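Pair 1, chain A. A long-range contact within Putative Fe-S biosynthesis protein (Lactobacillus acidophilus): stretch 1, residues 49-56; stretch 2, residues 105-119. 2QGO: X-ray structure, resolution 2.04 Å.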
# COMPACT_ATOMS: atom_id res chain seq x y z
N HIS A 49 -5.92 8.47 5.91
CA HIS A 49 -6.06 7.86 4.58
C HIS A 49 -4.78 7.15 4.15
O HIS A 49 -3.67 7.59 4.47
CB HIS A 49 -6.42 8.93 3.55
CG HIS A 49 -6.53 8.40 2.15
ND1 HIS A 49 -7.41 7.39 1.81
CD2 HIS A 49 -5.87 8.73 1.02
CE1 HIS A 49 -7.27 7.11 0.52
NE2 HIS A 49 -6.34 7.91 0.02
N PHE A 50 -4.93 6.04 3.44
CA PHE A 50 -3.77 5.30 2.98
C PHE A 50 -3.86 4.91 1.52
O PHE A 50 -4.92 4.93 0.91
CB PHE A 50 -3.57 4.01 3.80
CG PHE A 50 -3.46 4.24 5.28
CD1 PHE A 50 -4.61 4.47 6.05
CD2 PHE A 50 -2.23 4.23 5.91
CE1 PHE A 50 -4.52 4.68 7.42
CE2 PHE A 50 -2.13 4.44 7.30
CZ PHE A 50 -3.28 4.66 8.04
N SER A 51 -2.72 4.55 0.95
CA SER A 51 -2.70 4.11 -0.42
C SER A 51 -1.61 3.09 -0.64
O SER A 51 -0.63 3.02 0.11
CB SER A 51 -2.54 5.31 -1.37
OG SER A 51 -1.42 6.09 -1.03
N ILE A 52 -1.80 2.27 -1.66
CA ILE A 52 -0.83 1.25 -2.03
C ILE A 52 -0.11 1.75 -3.27
O ILE A 52 -0.73 2.02 -4.29
CB ILE A 52 -1.51 -0.10 -2.39
CG1 ILE A 52 -1.92 -0.83 -1.11
CG2 ILE A 52 -0.56 -0.96 -3.22
CD1 ILE A 52 -0.74 -1.20 -0.22
N ILE A 53 1.20 1.87 -3.17
CA ILE A 53 1.99 2.33 -4.29
C ILE A 53 2.76 1.13 -4.81
O ILE A 53 3.39 0.43 -4.03
CB ILE A 53 2.99 3.42 -3.85
CG1 ILE A 53 2.25 4.55 -3.15
CG2 ILE A 53 3.78 3.93 -5.04
CD1 ILE A 53 1.08 5.11 -3.94
N TRP A 54 2.71 0.88 -6.11
CA TRP A 54 3.47 -0.25 -6.64
C TRP A 54 4.66 0.20 -7.49
O TRP A 54 4.60 1.22 -8.18
CB TRP A 54 2.57 -1.21 -7.44
CG TRP A 54 2.01 -0.67 -8.72
CD1 TRP A 54 0.80 -0.08 -8.89
CD2 TRP A 54 2.62 -0.74 -10.01
NE1 TRP A 54 0.61 0.22 -10.22
CE2 TRP A 54 1.71 -0.17 -10.93
CE3 TRP A 54 3.85 -1.23 -10.49
CZ2 TRP A 54 1.98 -0.08 -12.30
CZ3 TRP A 54 4.13 -1.14 -11.86
CH2 TRP A 54 3.19 -0.57 -12.75
N LEU A 55 5.74 -0.56 -7.40
CA LEU A 55 6.97 -0.26 -8.14
C LEU A 55 7.55 -1.56 -8.68
O LEU A 55 7.05 -2.65 -8.38
CB LEU A 55 8.01 0.39 -7.22
CG LEU A 55 7.73 1.73 -6.54
CD1 LEU A 55 8.89 2.04 -5.60
CD2 LEU A 55 7.57 2.85 -7.57
N ASP A 56 8.60 -1.46 -9.49
CA ASP A 56 9.23 -2.67 -10.02
C ASP A 56 10.51 -3.04 -9.30
O ASP A 56 11.02 -4.15 -9.45
CB ASP A 56 9.45 -2.53 -11.52
CG ASP A 56 8.18 -2.80 -12.30
OD1 ASP A 56 7.70 -3.95 -12.25
OD2 ASP A 56 7.65 -1.86 -12.94
N LEU A 105 -11.13 -0.15 11.76
CA LEU A 105 -10.96 0.27 10.38
C LEU A 105 -10.00 1.45 10.27
O LEU A 105 -10.16 2.46 10.96
CB LEU A 105 -12.31 0.65 9.75
CG LEU A 105 -12.27 1.12 8.29
CD1 LEU A 105 -11.82 -0.02 7.37
CD2 LEU A 105 -13.67 1.60 7.87
N LEU A 106 -9.01 1.32 9.41
CA LEU A 106 -8.00 2.35 9.18
C LEU A 106 -8.38 3.22 7.98
O LEU A 106 -8.23 4.44 8.02
CB LEU A 106 -6.64 1.70 8.93
CG LEU A 106 -5.92 1.18 10.17
CD1 LEU A 106 -4.92 0.09 9.80
CD2 LEU A 106 -5.22 2.35 10.85
N ASP A 107 -8.87 2.58 6.93
CA ASP A 107 -9.27 3.30 5.73
C ASP A 107 -10.14 2.38 4.88
O ASP A 107 -9.69 1.31 4.48
CB ASP A 107 -8.03 3.74 4.95
CG ASP A 107 -8.36 4.67 3.80
OD1 ASP A 107 -9.56 4.86 3.51
OD2 ASP A 107 -7.42 5.21 3.18
N GLY A 108 -11.38 2.79 4.62
CA GLY A 108 -12.29 1.98 3.83
C GLY A 108 -12.16 2.15 2.33
O GLY A 108 -12.79 1.42 1.56
N SER A 109 -11.35 3.11 1.89
CA SER A 109 -11.16 3.32 0.46
C SER A 109 -9.71 3.66 0.14
O SER A 109 -9.38 4.80 -0.18
CB SER A 109 -12.10 4.44 -0.03
OG SER A 109 -12.06 5.57 0.83
N VAL A 110 -8.86 2.64 0.23
CA VAL A 110 -7.43 2.77 -0.05
C VAL A 110 -7.21 2.88 -1.55
O VAL A 110 -7.75 2.09 -2.33
CB VAL A 110 -6.64 1.53 0.47
CG1 VAL A 110 -5.15 1.72 0.21
CG2 VAL A 110 -6.90 1.31 1.96
N ASP A 111 -6.41 3.86 -1.95
CA ASP A 111 -6.11 4.07 -3.36
C ASP A 111 -4.87 3.29 -3.81
O ASP A 111 -4.03 2.90 -3.00
CB ASP A 111 -5.88 5.55 -3.65
CG ASP A 111 -7.04 6.42 -3.21
OD1 ASP A 111 -8.20 6.11 -3.57
OD2 ASP A 111 -6.79 7.41 -2.49
N ILE A 112 -4.78 3.04 -5.11
CA ILE A 112 -3.63 2.35 -5.67
C ILE A 112 -3.00 3.27 -6.70
O ILE A 112 -3.69 3.85 -7.54
CB ILE A 112 -4.04 1.05 -6.39
CG1 ILE A 112 -4.44 -0.01 -5.36
CG2 ILE A 112 -2.89 0.56 -7.27
CD1 ILE A 112 -4.98 -1.27 -6.00
N GLY A 113 -1.68 3.42 -6.62
CA GLY A 113 -1.00 4.28 -7.56
C GLY A 113 0.27 3.70 -8.13
O GLY A 113 1.05 3.05 -7.42
N ASN A 114 0.46 3.92 -9.42
CA ASN A 114 1.65 3.50 -10.15
C ASN A 114 2.74 4.49 -9.71
O ASN A 114 2.73 5.64 -10.12
CB ASN A 114 1.41 3.62 -11.65
CG ASN A 114 2.64 3.30 -12.47
OD1 ASN A 114 3.77 3.54 -12.05
ND2 ASN A 114 2.42 2.76 -13.67
N GLY A 115 3.67 4.02 -8.89
CA GLY A 115 4.73 4.88 -8.38
C GLY A 115 5.55 5.64 -9.42
O GLY A 115 5.75 6.85 -9.30
N ALA A 116 6.03 4.93 -10.43
CA ALA A 116 6.82 5.55 -11.47
C ALA A 116 6.00 6.64 -12.14
O ALA A 116 6.50 7.75 -12.34
CB ALA A 116 7.26 4.50 -12.50
N ALA A 117 4.75 6.35 -12.46
CA ALA A 117 3.89 7.33 -13.11
C ALA A 117 3.75 8.59 -12.25
O ALA A 117 3.82 9.71 -12.76
CB ALA A 117 2.52 6.73 -13.41
N LEU A 118 3.55 8.40 -10.95
CA LEU A 118 3.43 9.52 -10.02
C LEU A 118 4.65 10.42 -10.08
O LEU A 118 4.53 11.63 -10.26
CB LEU A 118 3.24 9.01 -8.59
CG LEU A 118 1.83 8.49 -8.28
CD1 LEU A 118 1.83 7.73 -6.97
CD2 LEU A 118 0.86 9.68 -8.22
N LEU A 119 5.83 9.83 -9.93
CA LEU A 119 7.09 10.58 -9.96
C LEU A 119 7.30 11.30 -11.30
O LEU A 119 7.72 12.46 -11.33
CB LEU A 119 8.27 9.64 -9.70
CG LEU A 119 8.19 8.76 -8.45
CD1 LEU A 119 9.48 7.96 -8.30
CD2 LEU A 119 7.95 9.63 -7.21
O HOH W 1 5.59 1.91 -10.69

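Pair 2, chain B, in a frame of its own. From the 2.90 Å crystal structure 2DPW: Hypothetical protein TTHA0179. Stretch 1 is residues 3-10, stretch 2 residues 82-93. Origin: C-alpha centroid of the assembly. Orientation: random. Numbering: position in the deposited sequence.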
# COMPACT_ATOMS: atom_id res chain seq x y z
N PRO B 3 -9.75 5.41 14.60
CA PRO B 3 -8.33 5.12 14.39
C PRO B 3 -7.83 5.84 13.14
O PRO B 3 -8.61 6.19 12.24
CB PRO B 3 -8.30 3.60 14.21
CG PRO B 3 -9.45 3.15 14.98
CD PRO B 3 -10.51 4.15 14.60
N SER B 4 -6.53 6.06 13.07
CA SER B 4 -5.95 6.77 11.95
C SER B 4 -5.62 5.95 10.73
O SER B 4 -5.41 4.74 10.80
CB SER B 4 -4.70 7.52 12.40
OG SER B 4 -5.06 8.56 13.28
N ALA B 5 -5.58 6.64 9.61
CA ALA B 5 -5.26 6.06 8.33
C ALA B 5 -4.39 7.11 7.67
O ALA B 5 -4.44 8.28 8.04
CB ALA B 5 -6.51 5.84 7.53
N ILE B 6 -3.57 6.71 6.71
CA ILE B 6 -2.74 7.69 6.02
C ILE B 6 -2.79 7.42 4.54
O ILE B 6 -2.64 6.29 4.08
CB ILE B 6 -1.27 7.66 6.47
CG1 ILE B 6 -1.18 7.94 7.98
CG2 ILE B 6 -0.47 8.67 5.66
CD1 ILE B 6 0.22 7.95 8.54
N VAL B 7 -2.99 8.48 3.78
CA VAL B 7 -3.05 8.35 2.35
C VAL B 7 -1.91 9.09 1.70
O VAL B 7 -1.82 10.32 1.77
CB VAL B 7 -4.36 8.88 1.82
CG1 VAL B 7 -4.41 8.74 0.33
CG2 VAL B 7 -5.50 8.11 2.46
N LEU B 8 -1.02 8.31 1.09
CA LEU B 8 0.14 8.84 0.41
C LEU B 8 -0.25 9.01 -1.04
O LEU B 8 0.08 8.19 -1.89
CB LEU B 8 1.30 7.86 0.54
CG LEU B 8 1.69 7.58 2.00
CD1 LEU B 8 2.84 6.60 2.02
CD2 LEU B 8 2.07 8.88 2.70
N ALA B 9 -0.99 10.09 -1.29
CA ALA B 9 -1.44 10.40 -2.63
C ALA B 9 -0.39 11.28 -3.26
O ALA B 9 -0.54 11.74 -4.39
CB ALA B 9 -2.76 11.13 -2.57
N GLY B 10 0.67 11.52 -2.51
CA GLY B 10 1.74 12.34 -3.03
C GLY B 10 2.33 11.71 -4.27
O GLY B 10 2.13 10.52 -4.54
N HIS B 82 1.93 12.65 13.01
CA HIS B 82 0.58 13.07 13.37
C HIS B 82 -0.42 11.96 13.69
O HIS B 82 -1.62 12.19 13.69
CB HIS B 82 0.01 13.95 12.25
CG HIS B 82 0.82 15.17 11.97
ND1 HIS B 82 1.97 15.15 11.22
CD2 HIS B 82 0.66 16.46 12.37
CE1 HIS B 82 2.49 16.36 11.16
NE2 HIS B 82 1.71 17.18 11.85
N VAL B 83 0.05 10.76 13.98
CA VAL B 83 -0.90 9.70 14.31
C VAL B 83 -0.42 8.87 15.49
O VAL B 83 0.70 9.04 15.96
CB VAL B 83 -1.15 8.77 13.10
CG1 VAL B 83 -1.58 9.59 11.90
CG2 VAL B 83 0.09 7.97 12.78
N GLU B 84 -1.29 7.99 15.98
CA GLU B 84 -0.95 7.13 17.10
C GLU B 84 -1.65 5.78 16.95
O GLU B 84 -2.67 5.68 16.28
CB GLU B 84 -1.36 7.78 18.42
CG GLU B 84 -0.65 9.10 18.77
CD GLU B 84 0.84 8.94 19.07
OE1 GLU B 84 1.22 7.94 19.71
OE2 GLU B 84 1.63 9.83 18.68
N GLY B 85 -1.07 4.75 17.57
CA GLY B 85 -1.65 3.42 17.53
C GLY B 85 -1.36 2.61 16.29
O GLY B 85 -0.26 2.69 15.73
N ARG B 86 -2.33 1.81 15.87
CA ARG B 86 -2.18 1.00 14.66
C ARG B 86 -2.79 1.82 13.54
O ARG B 86 -3.92 2.29 13.66
CB ARG B 86 -2.91 -0.33 14.80
CG ARG B 86 -2.36 -1.40 13.88
CD ARG B 86 -2.95 -2.78 14.14
NE ARG B 86 -4.37 -2.85 13.77
CZ ARG B 86 -5.08 -3.97 13.68
NH1 ARG B 86 -4.50 -5.14 13.92
NH2 ARG B 86 -6.36 -3.93 13.34
N VAL B 87 -2.03 2.01 12.46
CA VAL B 87 -2.49 2.81 11.33
C VAL B 87 -2.43 2.09 9.99
O VAL B 87 -1.50 1.35 9.70
CB VAL B 87 -1.68 4.11 11.20
CG1 VAL B 87 -2.08 4.87 9.93
CG2 VAL B 87 -1.91 4.98 12.42
N LEU B 88 -3.46 2.33 9.18
CA LEU B 88 -3.54 1.74 7.87
C LEU B 88 -3.06 2.74 6.83
O LEU B 88 -3.56 3.86 6.75
CB LEU B 88 -4.96 1.31 7.56
CG LEU B 88 -5.17 0.74 6.16
CD1 LEU B 88 -4.25 -0.46 5.95
CD2 LEU B 88 -6.61 0.34 5.98
N VAL B 89 -2.08 2.34 6.06
CA VAL B 89 -1.55 3.21 5.04
C VAL B 89 -2.07 2.78 3.70
O VAL B 89 -2.28 1.60 3.44
CB VAL B 89 -0.03 3.15 5.01
CG1 VAL B 89 0.50 4.14 3.98
CG2 VAL B 89 0.51 3.46 6.39
N ALA B 90 -2.29 3.77 2.84
CA ALA B 90 -2.77 3.51 1.50
C ALA B 90 -2.34 4.59 0.52
O ALA B 90 -2.16 5.75 0.89
CB ALA B 90 -4.28 3.41 1.50
N THR B 91 -2.16 4.18 -0.73
CA THR B 91 -1.81 5.10 -1.80
C THR B 91 -3.14 5.67 -2.33
O THR B 91 -4.18 5.03 -2.21
CB THR B 91 -1.09 4.39 -2.93
OG1 THR B 91 -1.94 3.37 -3.48
CG2 THR B 91 0.19 3.78 -2.43
N GLY B 92 -3.09 6.85 -2.92
CA GLY B 92 -4.32 7.44 -3.43
C GLY B 92 -4.76 7.05 -4.83
O GLY B 92 -5.58 7.75 -5.42
N ASP B 93 -4.25 5.94 -5.36
CA ASP B 93 -4.61 5.52 -6.71
C ASP B 93 -5.30 4.16 -6.83
O ASP B 93 -5.14 3.45 -7.83
CB ASP B 93 -3.38 5.53 -7.60
CG ASP B 93 -2.41 4.44 -7.26
OD1 ASP B 93 -2.36 4.05 -6.07
OD2 ASP B 93 -1.69 3.97 -8.18

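Where do the two contacts differ most sharply? They part at the start of the first strand, where pair 1 is held by a histidine and two carboxylates and pair 2 makes side-chain contacts through carbon atoms. In pair 1, His A49 lies between two carboxylates: NE2 donates to OD2 of Asp A111 at 2.6 Å, while ND1 makes a weak, bent bond to OD2 of Asp A107, also 2.6 Å. That same Asp A107 OD2 accepts from the backbone N of Phe A50 at 2.6 Å, nearly in line, so one carboxylate oxygen holds both the ring and the main chain. In pair 2 the matching position is Pro B3, which has no ring nitrogen free to donate, and the match for Asp A111 is Leu B88. Here Val B83, which has no counterpart in pair 1, packs against this end of the strand, its CG1 lying 3.8 Å from CB of Ser B4 and 4.1 Å from CD1 of Ile B6.

What backbone do they nevertheless share? Each is a pair of neighbouring parallel strands, crossing at -23° in pair 1 and -20° in pair 2, and 14 central residues superpose to 0.6 Å. Ser A51, Ile A52 and Ile A53 fall on Ala B5, Ile B6 and Val B7; across from them, Asp A111, Ile A112 and Gly A113 fall on Leu B88, Val B89 and Ala B90. The hydrogen-bond ladder matches too. Ile A52 N donates to Asp A111 O (2.7 Å) and its O accepts from Gly A113 N (2.9 Å), just as Ile B6 N donates to Leu B88 O (2.9 Å) and its O accepts from Ala B90 N (2.8 Å). Even the weak first rung recurs: Asp A111 N to Phe A50 O at 3.4 Å, Leu B88 N to Ser B4 O at 3.5 Å.

How do different side chains solve the same packing problem? Against Ile A52 and Ile B6, both pairs set a valine of the second strand, two residues before the isoleucine's bridge partner, but it packs closer in pair 2: CG1 of Ile B6 is 3.7 Å from CG1 of Val B87, against 4.3 Å between CG1 of Ile A52 and CG1 of Val A110. Further along, Trp A54 and Leu B8 coincide in backbone while their side-chain centres lie 4.2 Å apart, with chi1 p and m respectively. Both still reach matching residues: CD1 of Trp A54 is 4.1 Å from CG2 of Ile A112, and CD1 of Leu B8 is 3.9 Å from CG1 of Val B89. The indole adds CA of Asn A114 over one face, 3.8 Å from the centroid of its five-membered ring.

Why does glycine suit the far end in both? A CB on Gly A115 would lie 2.2 Å from CD2 of Leu A55, and one on Gly B92 would lie 2.7 Å from CB of Ala B9, a clash each time. At the glycines the backbone conformations differ: Gly A115 begins a helix, capped by Asn A114 OD1 accepting from Ala A117 N at 3.0 Å, whereas Gly B92 and Asp B93 are loop, with Thr B91 OG1 donating to OD1 of Asp B93 at 2.7 Å.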